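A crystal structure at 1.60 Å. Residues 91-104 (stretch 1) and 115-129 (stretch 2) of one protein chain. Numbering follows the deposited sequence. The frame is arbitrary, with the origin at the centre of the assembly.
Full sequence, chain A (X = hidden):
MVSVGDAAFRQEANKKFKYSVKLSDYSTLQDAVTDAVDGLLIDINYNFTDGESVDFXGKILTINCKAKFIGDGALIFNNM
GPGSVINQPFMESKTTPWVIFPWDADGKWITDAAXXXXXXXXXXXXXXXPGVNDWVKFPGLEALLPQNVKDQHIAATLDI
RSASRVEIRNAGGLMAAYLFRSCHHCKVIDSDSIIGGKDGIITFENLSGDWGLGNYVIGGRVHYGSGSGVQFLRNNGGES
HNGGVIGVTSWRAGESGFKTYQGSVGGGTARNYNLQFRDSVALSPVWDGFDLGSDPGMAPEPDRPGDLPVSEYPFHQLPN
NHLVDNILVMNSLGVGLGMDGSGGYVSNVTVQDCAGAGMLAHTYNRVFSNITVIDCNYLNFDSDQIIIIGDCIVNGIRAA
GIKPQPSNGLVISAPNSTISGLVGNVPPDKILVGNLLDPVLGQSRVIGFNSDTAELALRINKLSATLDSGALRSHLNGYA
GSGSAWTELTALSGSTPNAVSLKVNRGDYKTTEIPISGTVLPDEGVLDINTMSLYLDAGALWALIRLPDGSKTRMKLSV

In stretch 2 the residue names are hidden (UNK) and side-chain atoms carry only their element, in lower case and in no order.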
# COMPACT_ATOMS: atom_id res chain seq x y z
N MET A 91 6.86 12.85 -31.30
CA MET A 91 7.86 12.30 -32.23
C MET A 91 7.24 11.17 -33.04
O MET A 91 6.64 10.27 -32.45
CB MET A 91 9.03 11.76 -31.40
CG MET A 91 9.66 12.77 -30.55
SD MET A 91 10.30 14.26 -31.35
CE MET A 91 11.48 13.58 -32.49
N GLU A 92 7.31 11.23 -34.38
CA GLU A 92 6.73 10.17 -35.23
C GLU A 92 7.75 9.75 -36.28
O GLU A 92 8.41 10.60 -36.90
CB GLU A 92 5.46 10.67 -35.89
CG GLU A 92 4.90 9.68 -36.93
CD GLU A 92 3.54 10.04 -37.44
OE1 GLU A 92 2.81 10.86 -36.83
OE2 GLU A 92 3.16 9.45 -38.49
N SER A 93 7.96 8.45 -36.43
CA SER A 93 8.89 7.98 -37.46
C SER A 93 8.34 8.29 -38.81
O SER A 93 7.13 8.32 -39.00
CB SER A 93 9.20 6.49 -37.34
OG SER A 93 8.01 5.69 -37.52
N LYS A 94 9.26 8.46 -39.75
CA LYS A 94 8.92 8.60 -41.16
C LYS A 94 8.52 7.24 -41.74
O LYS A 94 7.50 7.11 -42.46
CB LYS A 94 10.16 9.20 -41.84
CG LYS A 94 10.03 9.41 -43.27
CD LYS A 94 11.10 10.34 -43.83
CE LYS A 94 12.45 9.75 -43.88
NZ LYS A 94 13.38 10.78 -44.49
N THR A 95 9.35 6.24 -41.48
CA THR A 95 9.16 4.91 -42.02
C THR A 95 8.12 4.15 -41.18
O THR A 95 8.08 4.28 -39.94
CB THR A 95 10.49 4.15 -42.03
OG1 THR A 95 11.45 4.81 -42.88
CG2 THR A 95 10.26 2.74 -42.56
N THR A 96 7.34 3.30 -41.84
CA THR A 96 6.40 2.42 -41.13
C THR A 96 7.12 1.06 -41.08
O THR A 96 7.30 0.41 -42.13
CB THR A 96 5.07 2.30 -41.88
OG1 THR A 96 4.38 3.57 -41.88
CG2 THR A 96 4.16 1.29 -41.25
N PRO A 97 7.62 0.66 -39.92
CA PRO A 97 8.47 -0.52 -39.83
C PRO A 97 7.68 -1.84 -39.86
O PRO A 97 6.47 -1.87 -39.62
CB PRO A 97 9.12 -0.35 -38.44
CG PRO A 97 8.16 0.41 -37.71
CD PRO A 97 7.42 1.29 -38.61
N TRP A 98 8.36 -2.97 -40.14
CA TRP A 98 7.80 -4.30 -39.94
C TRP A 98 7.86 -4.60 -38.43
O TRP A 98 8.91 -4.47 -37.80
CB TRP A 98 8.61 -5.35 -40.65
CG TRP A 98 8.51 -5.24 -42.15
CD1 TRP A 98 9.38 -4.61 -42.95
CD2 TRP A 98 7.48 -5.76 -42.97
NE1 TRP A 98 8.95 -4.70 -44.30
CE2 TRP A 98 7.78 -5.39 -44.31
CE3 TRP A 98 6.33 -6.48 -42.72
CZ2 TRP A 98 6.96 -5.74 -45.38
CZ3 TRP A 98 5.49 -6.82 -43.82
CH2 TRP A 98 5.82 -6.44 -45.11
N VAL A 99 6.74 -5.04 -37.89
CA VAL A 99 6.67 -5.37 -36.47
C VAL A 99 6.07 -6.75 -36.23
O VAL A 99 5.31 -7.25 -37.05
CB VAL A 99 5.84 -4.32 -35.69
CG1 VAL A 99 6.48 -3.00 -35.80
CG2 VAL A 99 4.39 -4.30 -36.09
N ILE A 100 6.42 -7.36 -35.09
CA ILE A 100 5.72 -8.52 -34.58
C ILE A 100 4.73 -8.12 -33.48
O ILE A 100 4.77 -6.99 -32.96
CB ILE A 100 6.67 -9.64 -34.08
CG1 ILE A 100 7.55 -9.12 -32.96
CG2 ILE A 100 7.45 -10.23 -35.23
CD1 ILE A 100 8.24 -10.19 -32.13
N PHE A 101 3.74 -9.00 -33.27
CA PHE A 101 2.63 -8.76 -32.38
C PHE A 101 2.26 -10.05 -31.65
O PHE A 101 1.26 -10.72 -31.98
CB PHE A 101 1.44 -8.19 -33.16
CG PHE A 101 0.40 -7.54 -32.33
CD1 PHE A 101 0.54 -6.22 -31.92
CD2 PHE A 101 -0.73 -8.22 -31.92
CE1 PHE A 101 -0.46 -5.59 -31.16
CE2 PHE A 101 -1.72 -7.59 -31.15
CZ PHE A 101 -1.58 -6.28 -30.79
N PRO A 102 3.08 -10.42 -30.61
CA PRO A 102 2.91 -11.71 -29.97
C PRO A 102 1.72 -11.78 -28.97
O PRO A 102 1.87 -12.33 -27.88
CB PRO A 102 4.26 -11.92 -29.26
CG PRO A 102 4.74 -10.48 -28.95
CD PRO A 102 4.29 -9.71 -30.17
N TRP A 103 0.61 -11.14 -29.31
CA TRP A 103 -0.65 -11.24 -28.53
C TRP A 103 -1.77 -11.59 -29.48
O TRP A 103 -1.89 -11.02 -30.56
CB TRP A 103 -0.97 -9.91 -27.84
CG TRP A 103 0.13 -9.47 -26.92
CD1 TRP A 103 0.32 -9.78 -25.58
CD2 TRP A 103 1.21 -8.59 -27.27
NE1 TRP A 103 1.45 -9.17 -25.13
CE2 TRP A 103 2.04 -8.47 -26.14
CE3 TRP A 103 1.56 -7.92 -28.43
CZ2 TRP A 103 3.18 -7.68 -26.14
CZ3 TRP A 103 2.71 -7.14 -28.45
CH2 TRP A 103 3.52 -7.05 -27.31
N ASP A 104 -2.63 -12.51 -29.06
CA ASP A 104 -3.75 -12.87 -29.90
C ASP A 104 -4.98 -12.00 -29.67
O ASP A 104 -4.98 -11.10 -28.82
CB ASP A 104 -4.04 -14.40 -29.83
CG ASP A 104 -4.69 -14.84 -28.53
OD1 ASP A 104 -5.28 -14.00 -27.79
OD2 ASP A 104 -4.61 -16.07 -28.26
N UNK A 115 3.94 -19.00 -35.15
CA UNK A 115 2.76 -18.18 -34.95
C UNK A 115 3.13 -16.69 -34.75
O UNK A 115 2.41 -15.79 -35.22
c UNK A 115 1.91 -18.69 -33.78
c UNK A 115 0.47 -20.45 -32.84
c UNK A 115 0.36 -20.03 -35.26
c UNK A 115 1.24 -20.06 -34.04
N UNK A 116 4.23 -16.44 -34.05
CA UNK A 116 4.74 -15.06 -33.88
C UNK A 116 5.19 -14.49 -35.24
O UNK A 116 4.84 -13.37 -35.60
c UNK A 116 6.53 -13.62 -32.83
c UNK A 116 5.88 -14.99 -32.85
c UNK A 116 5.35 -15.39 -31.46
N UNK A 117 5.93 -15.30 -36.01
CA UNK A 117 6.35 -14.89 -37.36
C UNK A 117 5.19 -14.53 -38.25
O UNK A 117 5.30 -13.60 -39.07
c UNK A 117 7.19 -15.99 -38.00
N UNK A 118 4.07 -15.24 -38.12
CA UNK A 118 2.90 -14.96 -38.94
C UNK A 118 2.18 -13.65 -38.58
O UNK A 118 1.30 -13.19 -39.32
c UNK A 118 1.92 -16.11 -38.85
N UNK A 119 2.50 -13.06 -37.42
CA UNK A 119 1.92 -11.76 -37.03
C UNK A 119 2.62 -10.58 -37.71
O UNK A 119 2.17 -9.43 -37.59
o UNK A 119 3.35 -11.33 -35.08
c UNK A 119 2.00 -11.52 -35.48
c UNK A 119 1.31 -12.65 -34.73
N UNK A 120 3.67 -10.86 -38.44
CA UNK A 120 4.53 -9.82 -39.04
C UNK A 120 3.68 -8.94 -39.95
O UNK A 120 2.94 -9.43 -40.81
c UNK A 120 7.62 -8.97 -39.11
c UNK A 120 6.78 -9.44 -40.28
c UNK A 120 5.70 -10.42 -39.82
c UNK A 120 7.66 -10.08 -41.35
N UNK A 121 3.73 -7.64 -39.71
CA UNK A 121 3.02 -6.65 -40.51
C UNK A 121 3.72 -5.30 -40.43
O UNK A 121 4.55 -5.08 -39.53
c UNK A 121 1.38 -5.94 -38.64
n UNK A 121 -1.45 -4.66 -36.28
c UNK A 121 -0.14 -5.29 -36.74
c UNK A 121 -0.08 -5.69 -38.24
c UNK A 121 1.56 -6.52 -40.06
N UNK A 122 3.38 -4.37 -41.32
CA UNK A 122 3.91 -3.00 -41.25
C UNK A 122 2.94 -2.13 -40.43
O UNK A 122 1.73 -2.10 -40.70
o UNK A 122 4.59 -2.26 -45.56
c UNK A 122 5.31 -3.05 -43.38
c UNK A 122 5.55 -2.52 -44.81
c UNK A 122 4.15 -2.41 -42.67
n UNK A 122 6.82 -2.27 -45.13
N UNK A 123 3.45 -1.53 -39.34
CA UNK A 123 2.63 -0.70 -38.51
C UNK A 123 3.50 0.29 -37.75
O UNK A 123 4.59 -0.05 -37.31
o UNK A 123 1.03 -0.67 -36.64
c UNK A 123 1.86 -1.52 -37.46
N UNK A 124 2.96 1.50 -37.58
CA UNK A 124 3.59 2.52 -36.78
C UNK A 124 2.91 2.63 -35.41
O UNK A 124 3.38 3.37 -34.53
c UNK A 124 3.46 3.89 -37.49
c UNK A 124 4.72 4.61 -37.65
n UNK A 124 4.71 7.62 -40.12
c UNK A 124 4.46 6.04 -38.25
c UNK A 124 4.73 6.14 -39.71
N UNK A 125 1.80 1.93 -35.23
CA UNK A 125 0.93 2.18 -34.05
C UNK A 125 0.88 1.09 -33.00
O UNK A 125 0.46 1.36 -31.86
c UNK A 125 -0.51 2.56 -34.45
c UNK A 125 -0.49 3.76 -35.38
c UNK A 125 -2.71 1.48 -35.04
c UNK A 125 -1.21 1.38 -35.07
N UNK A 126 1.33 -0.12 -33.31
CA UNK A 126 1.33 -1.19 -32.32
C UNK A 126 2.31 -2.27 -32.74
O UNK A 126 2.79 -2.30 -33.88
c UNK A 126 -2.08 -2.85 -33.30
c UNK A 126 -0.04 -1.80 -32.17
o UNK A 126 -2.73 -2.64 -32.26
o UNK A 126 -2.59 -3.44 -34.26
c UNK A 126 -0.58 -2.44 -33.41
N UNK A 127 2.61 -3.16 -31.82
CA UNK A 127 3.66 -4.15 -32.01
C UNK A 127 5.04 -3.55 -31.91
O UNK A 127 5.20 -2.37 -31.59
N UNK A 128 6.05 -4.39 -32.09
CA UNK A 128 7.42 -3.86 -32.07
C UNK A 128 8.34 -4.57 -33.07
O UNK A 128 8.11 -5.72 -33.48
c UNK A 128 7.12 -6.07 -29.51
c UNK A 128 8.21 -5.35 -30.10
c UNK A 128 8.51 -7.98 -29.15
o UNK A 128 8.66 -9.27 -28.64
c UNK A 128 7.30 -7.33 -29.00
c UNK A 128 8.01 -3.94 -30.64
c UNK A 128 9.42 -6.02 -30.22
c UNK A 128 9.57 -7.30 -29.75
N UNK A 129 9.38 -3.84 -33.44
CA UNK A 129 10.43 -4.37 -34.33
C UNK A 129 11.27 -5.42 -33.62
O UNK A 129 11.81 -5.16 -32.55
c UNK A 129 10.66 -2.17 -35.64
c UNK A 129 11.47 -0.90 -35.66
c UNK A 129 11.34 -3.26 -34.80
n UNK A 129 11.00 0.13 -34.94
o UNK A 129 12.49 -0.82 -36.33
O HOH W 1 9.17 -0.79 -43.68

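Position 115 has four carbons forked at the second, out of reach of stretch 1: a leucine, L115. Position 116 has one carbon carrying two more, the branched pattern of valine; V116 CG1 lies 3.9 Å from I100 CD1, a compact apolar fit. Positions 117 and 118 each bear a single carbon and are alanines, A117 and A118; neither side chain meets stretch 1.

At 119 one carbon carries an oxygen and a carbon, which is threonine. T119 OG1 accepts from F101 N at 3.0 Å and donates to V116 O at 2.6 Å, so a single hydroxyl ties the turn to the facing chain. Position 120 has four carbons forked at the second, hence leucine; L120 CG packs 3.9 Å from W98 CE3, and L120 CD1 sits 4.1 Å from I100 CG2.

Position 121 shows four carbons in a row ending in nitrogen: lysine. K121 pairs with V99 through backbone bonds, V99 N to K121 O at 2.7 Å and K121 N to V99 O at 3.1 Å; K121 CG lies 4.3 Å from V99 CG2, and the chain carries its ammonium to the carboxylate at 126. At 122, three carbons run in a row, the third carrying one oxygen and one nitrogen: a primary amide, glutamine. Q122 CG lies 3.4 Å from the centroid of the W98 six-membered ring, over its face, and a water donates to T96 O and accepts a weak bond from Q122 NE2.

Position 123, one carbon then oxygen, is serine; S123 N donates to P97 O at 3.1 Å, while its hydroxyl accepts from the amide of 125. Position 124 is another four-carbon chain ending in nitrogen, a lysine long enough to bring K124 NZ within 2.9 Å of E92 OE2, a salt bridge, and 2.8 Å of S93 O. Position 125, forked at the first carbon with one longer arm, is isoleucine; the I125 side chain is exposed and out of reach of stretch 1, while its backbone N donates to S123 OG.

At 126 three carbons end in two oxygens: glutamate. E126 OE2 bridges to K121 NZ at 2.6 Å, and E126 CD lies 3.8 Å from F101 CE1. Position 127 has no side chain and is glycine; an ideal CB on G127 would fall 2.5 Å from I100 O, and its positive phi also favours glycine. Position 128 carries a six-carbon ring bearing oxygen, tyrosine, and I100 CG1 lies over the Y128 ring face. Position 129 has three carbons, the third bearing oxygen and nitrogen: glutamine, with Q129 CD 3.7 Å from P97 CB.

Stretch 1 thus runs between two segments of stretch 2: V99 pairs with K121, and I100 with Y128. Backbone bonds set the register, apolar packing around I100 fills the interior, and K124 fastens one end.

Stretch 2 (115-129) LVAATLKQSKIEGYQ
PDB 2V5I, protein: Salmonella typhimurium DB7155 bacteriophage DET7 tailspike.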